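Long-range contacts in ATP-dependent DNA helicase PIF1 (Candida albicans, PDB 7OTJ), which couples ATP hydrolysis to 5'-3' unwinding of DNA and probably resolves G-quadruplexes to maintain nuclear and mitochondrial genome stability: residues 24-29 with 201-206; 146-151 with 476-481; 468-473 with 496-501. One frame throughout, in Å; residues are numbered along the deposited sequence.

Contact 1: residues 24-29 with 201-206; sequences TGSAGT and MLNNLR. With ADP (adenosine-5'-diphosphate), chain E; ALF (tetrafluoroaluminate ion), chain F.
Ser26 OG sits over the centre of the Arg206 guanidinium, 3.1 Å above its plane. This is the close part of the contact. Ser26 OG is 3.2 Å from Arg206 CZ, and the approach over the face gives no hydrogen bond. Ser26 OG is anti to its own carbonyl carbon (chi1 -65°), on the side toward the arginine. The Arg206 chain bends at chi3 (65°), which turns NE toward the serine. The guanidinium is held from elsewhere: NH1 makes a salt bridge with Asp144 and a weak hydrogen bond with Tyr477 OH.

The other side is looser. Asn203 is partly exposed and meets the serine with one atom, Asn203 OD1 lying 3.6 Å from Ser26 OG. The two segments bury little surface against each other.

Beyond Ser26 the chain turns toward the nucleotide. Residues Ser26 to Thr29 form a type II beta turn. Thr29 OG1 donates to Ser26 O at 2.6 Å, in the plane of that carbonyl. Gly28 N donates to ADP O3B at 2.8 Å and weakly to a fluoride of the tetrafluoroaluminate. At Gly25, just before the turn, a side chain would collide with the preceding carbonyl O. A strand running into a glycine-rich turn whose amides face the phosphates is the P-loop, or Walker A motif, of a RecA-like ATPase domain.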
loop_
_atom_site.group_PDB
_atom_site.type_symbol
_atom_site.label_atom_id
_atom_site.label_comp_id
_atom_site.label_asym_id
_atom_site.label_seq_id
_atom_site.Cartn_x
_atom_site.Cartn_y
_atom_site.Cartn_z
ATOM N N THR A 24 2.863 14.614 10.460
ATOM C CA THR A 24 3.622 13.402 10.724
ATOM C C THR A 24 3.389 12.878 12.137
ATOM O O THR A 24 2.572 13.424 12.892
ATOM C CB THR A 24 5.109 13.676 10.485
ATOM O OG1 THR A 24 5.815 12.437 10.349
ATOM C CG2 THR A 24 5.701 14.499 11.620
ATOM N N GLY A 25 4.109 11.832 12.500
ATOM C CA GLY A 25 3.971 11.188 13.791
ATOM C C GLY A 25 4.372 9.737 13.687
ATOM O O GLY A 25 4.419 9.154 12.605
ATOM N N SER A 26 4.624 9.128 14.847
ATOM C CA SER A 26 5.116 7.756 14.886
ATOM C C SER A 26 4.074 6.798 14.308
ATOM O O SER A 26 2.939 7.170 14.015
ATOM C CB SER A 26 5.443 7.326 16.322
ATOM O OG SER A 26 6.510 8.064 16.897
ATOM N N ALA A 27 4.490 5.546 14.130
ATOM C CA ALA A 27 3.587 4.517 13.632
ATOM C C ALA A 27 2.361 4.388 14.527
ATOM O O ALA A 27 2.475 4.334 15.754
ATOM C CB ALA A 27 4.320 3.181 13.551
ATOM N N GLY A 28 1.181 4.343 13.910
ATOM C CA GLY A 28 -0.037 4.119 14.666
ATOM C C GLY A 28 -0.584 5.327 15.393
ATOM O O GLY A 28 -1.400 5.174 16.310
ATOM N N THR A 29 -0.145 6.529 15.027
ATOM C CA THR A 29 -0.620 7.751 15.660
ATOM C C THR A 29 -1.965 8.230 15.111
ATOM O O THR A 29 -2.403 9.329 15.465
ATOM C CB THR A 29 0.435 8.849 15.505
ATOM O OG1 THR A 29 0.957 8.818 14.171
ATOM C CG2 THR A 29 1.569 8.628 16.493
ATOM N N MET A 201 9.500 0.641 23.482
ATOM C CA MET A 201 10.402 -0.190 22.690
ATOM C C MET A 201 10.358 0.205 21.220
ATOM O O MET A 201 11.399 0.338 20.566
ATOM C CB MET A 201 10.038 -1.668 22.854
ATOM C CG MET A 201 10.315 -2.249 24.230
ATOM S SD MET A 201 9.350 -3.754 24.521
ATOM C CE MET A 201 9.832 -4.761 23.116
ATOM N N LEU A 202 9.152 0.341 20.677
ATOM C CA LEU A 202 8.989 0.787 19.298
ATOM C C LEU A 202 9.605 2.162 19.061
ATOM O O LEU A 202 10.231 2.391 18.021
ATOM C CB LEU A 202 7.510 0.797 18.932
ATOM C CG LEU A 202 6.906 -0.589 18.756
ATOM C CD1 LEU A 202 5.405 -0.495 18.558
ATOM C CD2 LEU A 202 7.578 -1.278 17.579
ATOM N N ASN A 203 9.380 3.113 19.970
ATOM C CA ASN A 203 9.950 4.445 19.770
ATOM C C ASN A 203 11.473 4.411 19.738
ATOM O O ASN A 203 12.100 5.188 19.007
ATOM C CB ASN A 203 9.454 5.412 20.841
ATOM C CG ASN A 203 8.058 5.904 20.557
ATOM O OD1 ASN A 203 7.563 5.794 19.427
ATOM N ND2 ASN A 203 7.408 6.444 21.576
ATOM N N ASN A 204 12.084 3.527 20.532
ATOM C CA ASN A 204 13.540 3.438 20.577
ATOM C C ASN A 204 14.120 3.026 19.230
ATOM O O ASN A 204 15.279 3.340 18.932
ATOM C CB ASN A 204 13.976 2.440 21.660
ATOM C CG ASN A 204 13.792 2.976 23.076
ATOM O OD1 ASN A 204 13.814 4.182 23.306
ATOM N ND2 ASN A 204 13.625 2.067 24.036
ATOM N N LEU A 205 13.349 2.300 18.417
ATOM C CA LEU A 205 13.847 1.845 17.123
ATOM C C LEU A 205 13.990 2.976 16.109
ATOM O O LEU A 205 14.715 2.814 15.120
ATOM C CB LEU A 205 12.923 0.763 16.564
ATOM C CG LEU A 205 12.662 -0.449 17.465
ATOM C CD1 LEU A 205 11.673 -1.385 16.789
ATOM C CD2 LEU A 205 13.954 -1.196 17.852
ATOM N N ARG A 206 13.347 4.123 16.353
ATOM C CA ARG A 206 13.209 5.155 15.326
ATOM C C ARG A 206 14.564 5.711 14.893
ATOM O O ARG A 206 14.865 5.767 13.695
ATOM C CB ARG A 206 12.287 6.262 15.835
ATOM C CG ARG A 206 10.859 5.780 16.056
ATOM C CD ARG A 206 9.979 6.832 16.708
ATOM N NE ARG A 206 9.764 8.007 15.869
ATOM C CZ ARG A 206 8.944 8.051 14.827
ATOM N NH1 ARG A 206 8.317 6.969 14.394
ATOM N NH2 ARG A 206 8.747 9.209 14.204
HETATM P PB ADP E . -1.004 5.684 11.256
HETATM O O1B ADP E . -0.367 6.920 11.864
HETATM O O2B ADP E . -1.581 5.872 9.870
HETATM O O3B ADP E . -0.193 4.427 11.430
HETATM P PA ADP E . -3.595 4.575 11.692
HETATM O O1A ADP E . -4.555 5.585 11.116
HETATM O O2A ADP E . -3.226 3.346 10.903
HETATM O O3A ADP E . -2.287 5.384 12.186
HETATM O "O5'" ADP E . -4.149 4.078 13.114
HETATM C "C5'" ADP E . -3.724 2.830 13.649
HETATM C "C4'" ADP E . -4.778 2.337 14.620
HETATM O "O4'" ADP E . -5.078 3.366 15.563
HETATM C "C3'" ADP E . -6.063 2.012 13.881
HETATM O "O3'" ADP E . -6.431 0.664 14.172
HETATM C "C2'" ADP E . -7.112 2.953 14.437
HETATM O "O2'" ADP E . -8.335 2.257 14.689
HETATM C "C1'" ADP E . -6.492 3.480 15.721
HETATM N N9 ADP E . -6.840 4.901 15.921
HETATM C C8 ADP E . -6.461 5.917 15.126
HETATM N N7 ADP E . -6.941 7.098 15.590
HETATM C C5 ADP E . -7.647 6.840 16.703
HETATM C C6 ADP E . -8.417 7.631 17.691
HETATM N N6 ADP E . -8.538 8.976 17.568
HETATM N N1 ADP E . -9.003 6.965 18.713
HETATM C C2 ADP E . -8.890 5.629 18.842
HETATM N N3 ADP E . -8.206 4.852 17.988
HETATM C C4 ADP E . -7.577 5.387 16.918
HETATM AL AL ALF F . 1.405 3.821 10.000
HETATM F F1 ALF F . 0.797 4.602 8.519
HETATM F F2 ALF F . 2.002 3.028 11.486
HETATM F F3 ALF F . 2.299 5.323 10.367
HETATM F F4 ALF F . 0.453 2.343 9.687
HETATM O O HOH W 1 3.142 3.183 8.436
#

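Contact 2: residues 146-151 with 476-481; sequences YQLPPV and AYVALS. With ALF (tetrafluoroaluminate ion), chain F; nucleotides of chain C.
Gln147 passes Val478 and Tyr477 without a hydrogen bond between the segments, yet its amide grips the bound tetrafluoroaluminate. The contact itself is buried and apolar. Gln147 CB rests 3.5 Å from Val478 CG2, and the two side chains cross at about a right angle. The same methyl also meets Leu148, with Leu148 CG 4.1 Å from Val478 CG2. Gln147 CG lies at the edge of the Tyr477 ring, near its plane, 4.0 Å from Tyr477 CE2. The glutamine amide is turned 74° from that ring.

Beyond CG the glutamine chain is extended, with CD anti to CA (chi2 -165°). The amide is carried past the helix to the tetrafluoroaluminate. There Gln147 NE2 donates to fluoride F3 at 3.0 Å, with an N-H...F angle of 146°. NE2 also bonds to Asp144, which would fix the rotation of the amide. Tyr477 OH is hydrogen-bonded to the backbone N of Ala27 in the nucleotide-binding turn.

The loop is held by its backbone as well. Leu148 N bonds to Gln456, and Leu148 O to Ser110. At its far end Val151 touches DNA: Val151 CG1 is 3.4 Å from C2 of DT2 of chain C and 3.5 Å from C2 of DT3 of chain C.

In sequence, 146-151 matches helicase motif III and 476-481 matches motif VI of superfamily 1. One short loop therefore touches the DNA, the helix and the aluminium fluoride, which mimics the gamma-phosphoryl group at the transition state of hydrolysis. This is consistent with a glutamine that senses the gamma-phosphate and relays its presence toward the DNA.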
loop_
_atom_site.group_PDB
_atom_site.type_symbol
_atom_site.label_atom_id
_atom_site.label_comp_id
_atom_site.label_asym_id
_atom_site.label_seq_id
_atom_site.Cartn_x
_atom_site.Cartn_y
_atom_site.Cartn_z
ATOM N N TYR A 146 10.795 8.183 9.419
ATOM C CA TYR A 146 11.519 7.100 10.084
ATOM C C TYR A 146 11.095 5.732 9.570
ATOM O O TYR A 146 11.709 4.725 9.941
ATOM C CB TYR A 146 11.325 7.159 11.607
ATOM C CG TYR A 146 12.246 8.133 12.308
ATOM C CD1 TYR A 146 13.612 8.106 12.081
ATOM C CD2 TYR A 146 11.745 9.092 13.181
ATOM C CE1 TYR A 146 14.462 8.997 12.712
ATOM C CE2 TYR A 146 12.586 9.991 13.814
ATOM C CZ TYR A 146 13.945 9.938 13.573
ATOM O OH TYR A 146 14.797 10.826 14.192
ATOM N N GLN A 147 10.068 5.681 8.734
ATOM C CA GLN A 147 9.595 4.465 8.096
ATOM C C GLN A 147 10.320 4.312 6.756
ATOM O O GLN A 147 11.343 4.956 6.513
ATOM C CB GLN A 147 8.068 4.490 8.017
ATOM C CG GLN A 147 7.422 4.556 9.419
ATOM C CD GLN A 147 5.937 4.228 9.437
ATOM O OE1 GLN A 147 5.427 3.551 8.548
ATOM N NE2 GLN A 147 5.241 4.705 10.461
ATOM N N LEU A 148 9.873 3.382 5.922
ATOM C CA LEU A 148 10.679 2.958 4.783
ATOM C C LEU A 148 10.998 4.126 3.847
ATOM O O LEU A 148 10.108 4.929 3.538
ATOM C CB LEU A 148 9.964 1.835 4.033
ATOM C CG LEU A 148 10.093 0.510 4.798
ATOM C CD1 LEU A 148 9.090 -0.542 4.346
ATOM C CD2 LEU A 148 11.517 -0.015 4.671
ATOM N N PRO A 149 12.246 4.264 3.402
ATOM C CA PRO A 149 12.606 5.329 2.460
ATOM C C PRO A 149 12.156 4.977 1.055
ATOM O O PRO A 149 11.658 3.865 0.824
ATOM C CB PRO A 149 14.137 5.365 2.563
ATOM C CG PRO A 149 14.498 3.948 2.842
ATOM C CD PRO A 149 13.416 3.451 3.771
ATOM N N PRO A 150 12.277 5.898 0.096
ATOM C CA PRO A 150 11.969 5.548 -1.299
ATOM C C PRO A 150 12.826 4.384 -1.778
ATOM O O PRO A 150 14.004 4.280 -1.439
ATOM C CB PRO A 150 12.291 6.835 -2.072
ATOM C CG PRO A 150 12.252 7.911 -1.066
ATOM C CD PRO A 150 12.689 7.307 0.230
ATOM N N VAL A 151 12.240 3.534 -2.611
ATOM C CA VAL A 151 12.942 2.355 -3.104
ATOM C C VAL A 151 13.955 2.772 -4.162
ATOM O O VAL A 151 13.618 3.480 -5.120
ATOM C CB VAL A 151 11.949 1.317 -3.649
ATOM C CG1 VAL A 151 12.699 0.162 -4.302
ATOM C CG2 VAL A 151 11.053 0.803 -2.519
ATOM N N ALA A 476 12.922 -2.559 10.014
ATOM C CA ALA A 476 12.604 -3.192 11.291
ATOM C C ALA A 476 11.498 -2.424 12.008
ATOM O O ALA A 476 10.526 -3.018 12.487
ATOM C CB ALA A 476 13.860 -3.310 12.161
ATOM N N TYR A 477 11.617 -1.094 12.067
ATOM C CA TYR A 477 10.621 -0.285 12.768
ATOM C C TYR A 477 9.221 -0.476 12.186
ATOM O O TYR A 477 8.251 -0.657 12.931
ATOM C CB TYR A 477 11.007 1.194 12.737
ATOM C CG TYR A 477 9.950 2.065 13.366
ATOM C CD1 TYR A 477 9.591 1.894 14.697
ATOM C CD2 TYR A 477 9.288 3.040 12.627
ATOM C CE1 TYR A 477 8.611 2.671 15.275
ATOM C CE2 TYR A 477 8.311 3.824 13.200
ATOM C CZ TYR A 477 7.975 3.636 14.523
ATOM O OH TYR A 477 7.002 4.420 15.095
ATOM N N VAL A 478 9.090 -0.387 10.857
ATOM C CA VAL A 478 7.795 -0.620 10.211
ATOM C C VAL A 478 7.269 -2.009 10.551
ATOM O O VAL A 478 6.108 -2.172 10.947
ATOM C CB VAL A 478 7.903 -0.415 8.687
ATOM C CG1 VAL A 478 6.624 -0.844 7.997
ATOM C CG2 VAL A 478 8.195 1.032 8.374
ATOM N N ALA A 479 8.126 -3.026 10.433
ATOM C CA ALA A 479 7.694 -4.402 10.674
ATOM C C ALA A 479 7.190 -4.575 12.096
ATOM O O ALA A 479 6.065 -5.036 12.318
ATOM C CB ALA A 479 8.842 -5.373 10.395
ATOM N N LEU A 480 8.006 -4.200 13.077
ATOM C CA LEU A 480 7.610 -4.418 14.459
ATOM C C LEU A 480 6.445 -3.531 14.887
ATOM O O LEU A 480 5.700 -3.917 15.793
ATOM C CB LEU A 480 8.820 -4.206 15.375
ATOM C CG LEU A 480 10.010 -5.122 15.041
ATOM C CD1 LEU A 480 11.214 -4.866 15.933
ATOM C CD2 LEU A 480 9.588 -6.587 15.102
ATOM N N SER A 481 6.230 -2.393 14.230
ATOM C CA SER A 481 5.172 -1.475 14.639
ATOM C C SER A 481 3.820 -1.794 14.014
ATOM O O SER A 481 2.842 -1.098 14.304
ATOM C CB SER A 481 5.561 -0.031 14.312
ATOM O OG SER A 481 5.935 0.103 12.956
HETATM AL AL ALF F . 1.405 3.821 10.000
HETATM F F1 ALF F . 0.797 4.602 8.519
HETATM F F2 ALF F . 2.002 3.028 11.486
HETATM F F3 ALF F . 2.299 5.323 10.367
HETATM F F4 ALF F . 0.453 2.343 9.687
ATOM P P DT C 3 7.719 -5.162 -2.839
ATOM O OP1 DT C 3 6.602 -5.730 -2.044
ATOM O OP2 DT C 3 8.303 -5.941 -3.957
ATOM O "O5'" DT C 3 7.283 -3.728 -3.415
ATOM C "C5'" DT C 3 6.814 -2.726 -2.522
ATOM C "C4'" DT C 3 6.814 -1.342 -3.165
ATOM O "O4'" DT C 3 8.164 -0.943 -3.470
ATOM C "C3'" DT C 3 6.058 -1.226 -4.473
ATOM O "O3'" DT C 3 4.697 -0.934 -4.211
ATOM C "C2'" DT C 3 6.751 -0.050 -5.165
ATOM C "C1'" DT C 3 8.182 -0.133 -4.635
ATOM N N1 DT C 3 9.150 -0.728 -5.593
ATOM C C2 DT C 3 9.862 0.096 -6.429
ATOM O O2 DT C 3 9.726 1.304 -6.444
ATOM N N3 DT C 3 10.742 -0.553 -7.258
ATOM C C4 DT C 3 10.979 -1.922 -7.321
ATOM O O4 DT C 3 11.788 -2.421 -8.099
ATOM C C5 DT C 3 10.199 -2.725 -6.408
ATOM C C7 DT C 3 10.362 -4.218 -6.383
ATOM C C6 DT C 3 9.339 -2.095 -5.596
ATOM P P DT C 2 13.144 -7.961 -3.302
ATOM O OP1 DT C 2 13.017 -9.182 -2.474
ATOM O OP2 DT C 2 13.248 -8.060 -4.775
ATOM O "O5'" DT C 2 11.917 -7.004 -2.932
ATOM C "C5'" DT C 2 11.503 -6.865 -1.575
ATOM C "C4'" DT C 2 11.147 -5.425 -1.253
ATOM O "O4'" DT C 2 12.355 -4.645 -1.186
ATOM C "C3'" DT C 2 10.245 -4.754 -2.277
ATOM O "O3'" DT C 2 8.909 -4.814 -1.821
ATOM C "C2'" DT C 2 10.747 -3.307 -2.343
ATOM C "C1'" DT C 2 12.176 -3.381 -1.806
ATOM N N1 DT C 2 13.238 -3.217 -2.852
ATOM C C2 DT C 2 14.280 -2.347 -2.619
ATOM O O2 DT C 2 14.375 -1.673 -1.605
ATOM N N3 DT C 2 15.207 -2.279 -3.627
ATOM C C4 DT C 2 15.203 -2.989 -4.811
ATOM O O4 DT C 2 16.084 -2.858 -5.656
ATOM C C5 DT C 2 14.091 -3.894 -4.986
ATOM C C7 DT C 2 13.981 -4.720 -6.234
ATOM C C6 DT C 2 13.174 -3.967 -4.008
HETATM O O HOH W 1 3.142 3.183 8.436
#

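Contact 3: residues 468-473 with 496-501; sequences KKIFEN and RSKVAS. With PO4 (phosphate ion), chain R; nucleotides of chain C.
Lys498 reaches across to the backbone of 468-473, where its NZ donates to Lys468 O at 3.1 Å. The donor stands above the carbonyl plane, 38° out of it. A second bond, from Lys498 NZ to Ile470 O, is weak at 3.5 Å. Two carbonyl oxygens thus share one ammonium group. The lysine chain bends at chi2 (-66°), which lays CD beside Ile470, 3.8 Å from Ile470 CB. Ile470 CG2 in turn packs 3.7 Å from Lys498 CB.

At the other end Asn473 meets Ala500 with both backbone and side chain. Asn473 CA makes a CA-H...O contact with Ala500 O at 3.2 Å. Asn473 OD1 is 3.3 Å from Ala500 CB. From 468 to 473 and from 498 to 501 the chain runs in nearly the same direction, 7° apart.

Next come the residues that set these positions. Asn473 N bonds to Glu472 OE1, through the anti lone pair of the carboxylate. Gln475 holds Phe471 N, and Ala500 has a backbone bond to Gly474. The Phe471 ring faces the other way, toward DNA, with C1' of DT1 of chain C 3.6 Å above its centre. On the outer side, Arg496 N donates to a phosphate ion, probably from the crystallisation liquor, and Arg496 NH1 forms a salt bridge with Asp212.

The two segments follow the neighbouring parallel strands 463-466 and 489-492, which helix 475-481 links in a beta-alpha-beta crossover. Paired loops at the C-terminal edge of such a sheet belong to the second RecA-like domain of a superfamily 1 helicase, here beside the bound DNA.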
loop_
_atom_site.group_PDB
_atom_site.type_symbol
_atom_site.label_atom_id
_atom_site.label_comp_id
_atom_site.label_asym_id
_atom_site.label_seq_id
_atom_site.Cartn_x
_atom_site.Cartn_y
_atom_site.Cartn_z
ATOM N N LYS A 468 15.095 -11.731 9.283
ATOM C CA LYS A 468 16.303 -12.395 8.797
ATOM C C LYS A 468 16.989 -11.586 7.702
ATOM O O LYS A 468 18.203 -11.358 7.751
ATOM C CB LYS A 468 15.957 -13.798 8.291
ATOM C CG LYS A 468 17.153 -14.731 8.065
ATOM C CD LYS A 468 17.464 -15.541 9.325
ATOM C CE LYS A 468 18.505 -16.634 9.093
ATOM N NZ LYS A 468 18.598 -17.560 10.270
ATOM N N LYS A 469 16.229 -11.139 6.700
ATOM C CA LYS A 469 16.802 -10.494 5.526
ATOM C C LYS A 469 16.606 -8.979 5.519
ATOM O O LYS A 469 16.689 -8.363 4.454
ATOM C CB LYS A 469 16.214 -11.097 4.246
ATOM C CG LYS A 469 16.495 -12.577 4.039
ATOM C CD LYS A 469 17.995 -12.861 4.036
ATOM C CE LYS A 469 18.291 -14.359 3.988
ATOM N NZ LYS A 469 19.754 -14.651 4.071
ATOM N N ILE A 470 16.359 -8.363 6.681
ATOM C CA ILE A 470 16.164 -6.914 6.723
ATOM C C ILE A 470 17.407 -6.227 6.179
ATOM O O ILE A 470 18.532 -6.494 6.620
ATOM C CB ILE A 470 15.835 -6.437 8.149
ATOM C CG1 ILE A 470 14.325 -6.308 8.363
ATOM C CG2 ILE A 470 16.422 -5.062 8.404
ATOM C CD1 ILE A 470 13.543 -7.549 8.080
ATOM N N PHE A 471 17.211 -5.340 5.204
ATOM C CA PHE A 471 18.322 -4.717 4.503
ATOM C C PHE A 471 18.233 -3.200 4.452
ATOM O O PHE A 471 19.173 -2.564 3.962
ATOM C CB PHE A 471 18.407 -5.259 3.065
ATOM C CG PHE A 471 17.135 -5.081 2.279
ATOM C CD1 PHE A 471 16.903 -3.917 1.555
ATOM C CD2 PHE A 471 16.160 -6.069 2.278
ATOM C CE1 PHE A 471 15.727 -3.749 0.843
ATOM C CE2 PHE A 471 14.980 -5.901 1.563
ATOM C CZ PHE A 471 14.767 -4.742 0.849
ATOM N N GLU A 472 17.163 -2.599 4.973
ATOM C CA GLU A 472 16.861 -1.201 4.705
ATOM C C GLU A 472 16.522 -0.461 5.991
ATOM O O GLU A 472 15.945 -1.028 6.924
ATOM C CB GLU A 472 15.688 -1.091 3.717
ATOM C CG GLU A 472 15.330 0.322 3.275
ATOM C CD GLU A 472 16.394 0.954 2.400
ATOM O OE1 GLU A 472 17.335 1.564 2.950
ATOM O OE2 GLU A 472 16.289 0.834 1.162
ATOM N N ASN A 473 16.870 0.829 6.010
ATOM C CA ASN A 473 16.520 1.696 7.126
ATOM C C ASN A 473 15.016 1.707 7.337
ATOM O O ASN A 473 14.237 1.688 6.378
ATOM C CB ASN A 473 16.997 3.126 6.872
ATOM C CG ASN A 473 18.493 3.222 6.701
ATOM O OD1 ASN A 473 19.256 2.550 7.400
ATOM N ND2 ASN A 473 18.925 4.060 5.762
ATOM N N ARG A 496 19.999 -5.920 16.625
ATOM C CA ARG A 496 20.152 -4.470 16.503
ATOM C C ARG A 496 20.778 -4.066 15.176
ATOM O O ARG A 496 20.468 -2.991 14.646
ATOM C CB ARG A 496 20.988 -3.928 17.662
ATOM C CG ARG A 496 20.201 -3.781 18.948
ATOM C CD ARG A 496 21.079 -3.352 20.109
ATOM N NE ARG A 496 21.817 -4.471 20.680
ATOM C CZ ARG A 496 22.441 -4.434 21.849
ATOM N NH1 ARG A 496 22.445 -3.341 22.594
ATOM N NH2 ARG A 496 23.071 -5.523 22.285
ATOM N N SER A 497 21.675 -4.896 14.638
ATOM C CA SER A 497 22.259 -4.620 13.331
ATOM C C SER A 497 21.202 -4.446 12.247
ATOM O O SER A 497 21.480 -3.815 11.223
ATOM C CB SER A 497 23.227 -5.743 12.949
ATOM O OG SER A 497 22.587 -7.004 13.040
ATOM N N LYS A 498 20.004 -4.999 12.444
ATOM C CA LYS A 498 18.903 -4.842 11.501
ATOM C C LYS A 498 18.125 -3.542 11.683
ATOM O O LYS A 498 17.258 -3.252 10.854
ATOM C CB LYS A 498 17.928 -6.021 11.618
ATOM C CG LYS A 498 18.540 -7.387 11.381
ATOM C CD LYS A 498 18.998 -7.544 9.944
ATOM C CE LYS A 498 19.709 -8.877 9.740
ATOM N NZ LYS A 498 20.168 -9.039 8.333
ATOM N N VAL A 499 18.375 -2.779 12.746
ATOM C CA VAL A 499 17.614 -1.569 13.063
ATOM C C VAL A 499 18.489 -0.360 12.765
ATOM O O VAL A 499 19.476 -0.110 13.468
ATOM C CB VAL A 499 17.141 -1.541 14.521
ATOM C CG1 VAL A 499 16.192 -0.361 14.741
ATOM C CG2 VAL A 499 16.484 -2.853 14.907
ATOM N N ALA A 500 18.122 0.404 11.740
ATOM C CA ALA A 500 18.920 1.552 11.336
ATOM C C ALA A 500 18.012 2.630 10.755
ATOM O O ALA A 500 16.922 2.338 10.252
ATOM C CB ALA A 500 19.997 1.143 10.326
ATOM N N SER A 501 18.462 3.883 10.852
ATOM C CA SER A 501 17.772 5.027 10.272
ATOM C C SER A 501 18.741 5.847 9.436
ATOM O O SER A 501 19.943 5.876 9.703
ATOM C CB SER A 501 17.154 5.925 11.345
ATOM O OG SER A 501 15.949 5.369 11.837
HETATM P P PO4 R . 20.833 -8.369 20.128
HETATM O O1 PO4 R . 20.899 -8.041 18.659
HETATM O O2 PO4 R . 21.503 -7.260 20.903
HETATM O O3 PO4 R . 19.390 -8.489 20.559
HETATM O O4 PO4 R . 21.546 -9.677 20.378
ATOM O OP3 DT C 1 19.231 -11.672 -2.377
ATOM P P DT C 1 18.406 -11.563 -1.154
ATOM O OP1 DT C 1 19.271 -11.736 0.033
ATOM O OP2 DT C 1 17.236 -12.451 -1.320
ATOM O "O5'" DT C 1 17.862 -10.067 -1.137
ATOM C "C5'" DT C 1 17.311 -9.505 -2.315
ATOM C "C4'" DT C 1 16.246 -8.489 -1.959
ATOM O "O4'" DT C 1 16.787 -7.543 -1.005
ATOM C "C3'" DT C 1 15.748 -7.640 -3.115
ATOM O "O3'" DT C 1 14.441 -7.148 -2.815
ATOM C "C2'" DT C 1 16.779 -6.518 -3.128
ATOM C "C1'" DT C 1 16.975 -6.287 -1.630
ATOM N N1 DT C 1 18.328 -5.789 -1.257
ATOM C C2 DT C 1 18.678 -4.484 -1.535
ATOM O O2 DT C 1 17.937 -3.692 -2.097
ATOM N N3 DT C 1 19.942 -4.136 -1.133
ATOM C C4 DT C 1 20.868 -4.944 -0.491
ATOM O O4 DT C 1 21.981 -4.540 -0.170
ATOM C C5 DT C 1 20.431 -6.296 -0.228
ATOM C C7 DT C 1 21.344 -7.263 0.462
ATOM C C6 DT C 1 19.199 -6.646 -0.615
ATOM P P DT C 2 13.144 -7.961 -3.302
ATOM O OP1 DT C 2 13.017 -9.182 -2.474
ATOM O OP2 DT C 2 13.248 -8.060 -4.775
ATOM O "O5'" DT C 2 11.917 -7.004 -2.932
ATOM C "C5'" DT C 2 11.503 -6.865 -1.575
ATOM C "C4'" DT C 2 11.147 -5.425 -1.253
ATOM O "O4'" DT C 2 12.355 -4.645 -1.186
ATOM C "C3'" DT C 2 10.245 -4.754 -2.277
ATOM O "O3'" DT C 2 8.909 -4.814 -1.821
ATOM C "C2'" DT C 2 10.747 -3.307 -2.343
ATOM C "C1'" DT C 2 12.176 -3.381 -1.806
ATOM N N1 DT C 2 13.238 -3.217 -2.852
ATOM C C2 DT C 2 14.280 -2.347 -2.619
ATOM O O2 DT C 2 14.375 -1.673 -1.605
ATOM N N3 DT C 2 15.207 -2.279 -3.627
ATOM C C4 DT C 2 15.203 -2.989 -4.811
ATOM O O4 DT C 2 16.084 -2.858 -5.656
ATOM C C5 DT C 2 14.091 -3.894 -4.986
ATOM C C7 DT C 2 13.981 -4.720 -6.234
ATOM C C6 DT C 2 13.174 -3.967 -4.008
#

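How the contacts relate
The three contacts lie on the same side of the chain's centre. Contact 2 is in the middle, its centre about 10 Å from that of contact 1 and about 9 Å from that of contact 3. Along the chain its segments alternate with those of both neighbours, while contact 1 closes before contact 3 opens. Strands 21-25 and 138-143 of the six-stranded parallel sheet lead into 24-29 and 146-151, and helix 196-204 into 201-206. Strands 463-466 and 489-492 of the four-stranded parallel sheet lead into the loops of contact 3, and helix 475-481 connects them. Contact 1 lies within the first RecA-like domain and contact 3 within the second. Contact 2 bridges them, consistent with coupling hydrolysis to translocation.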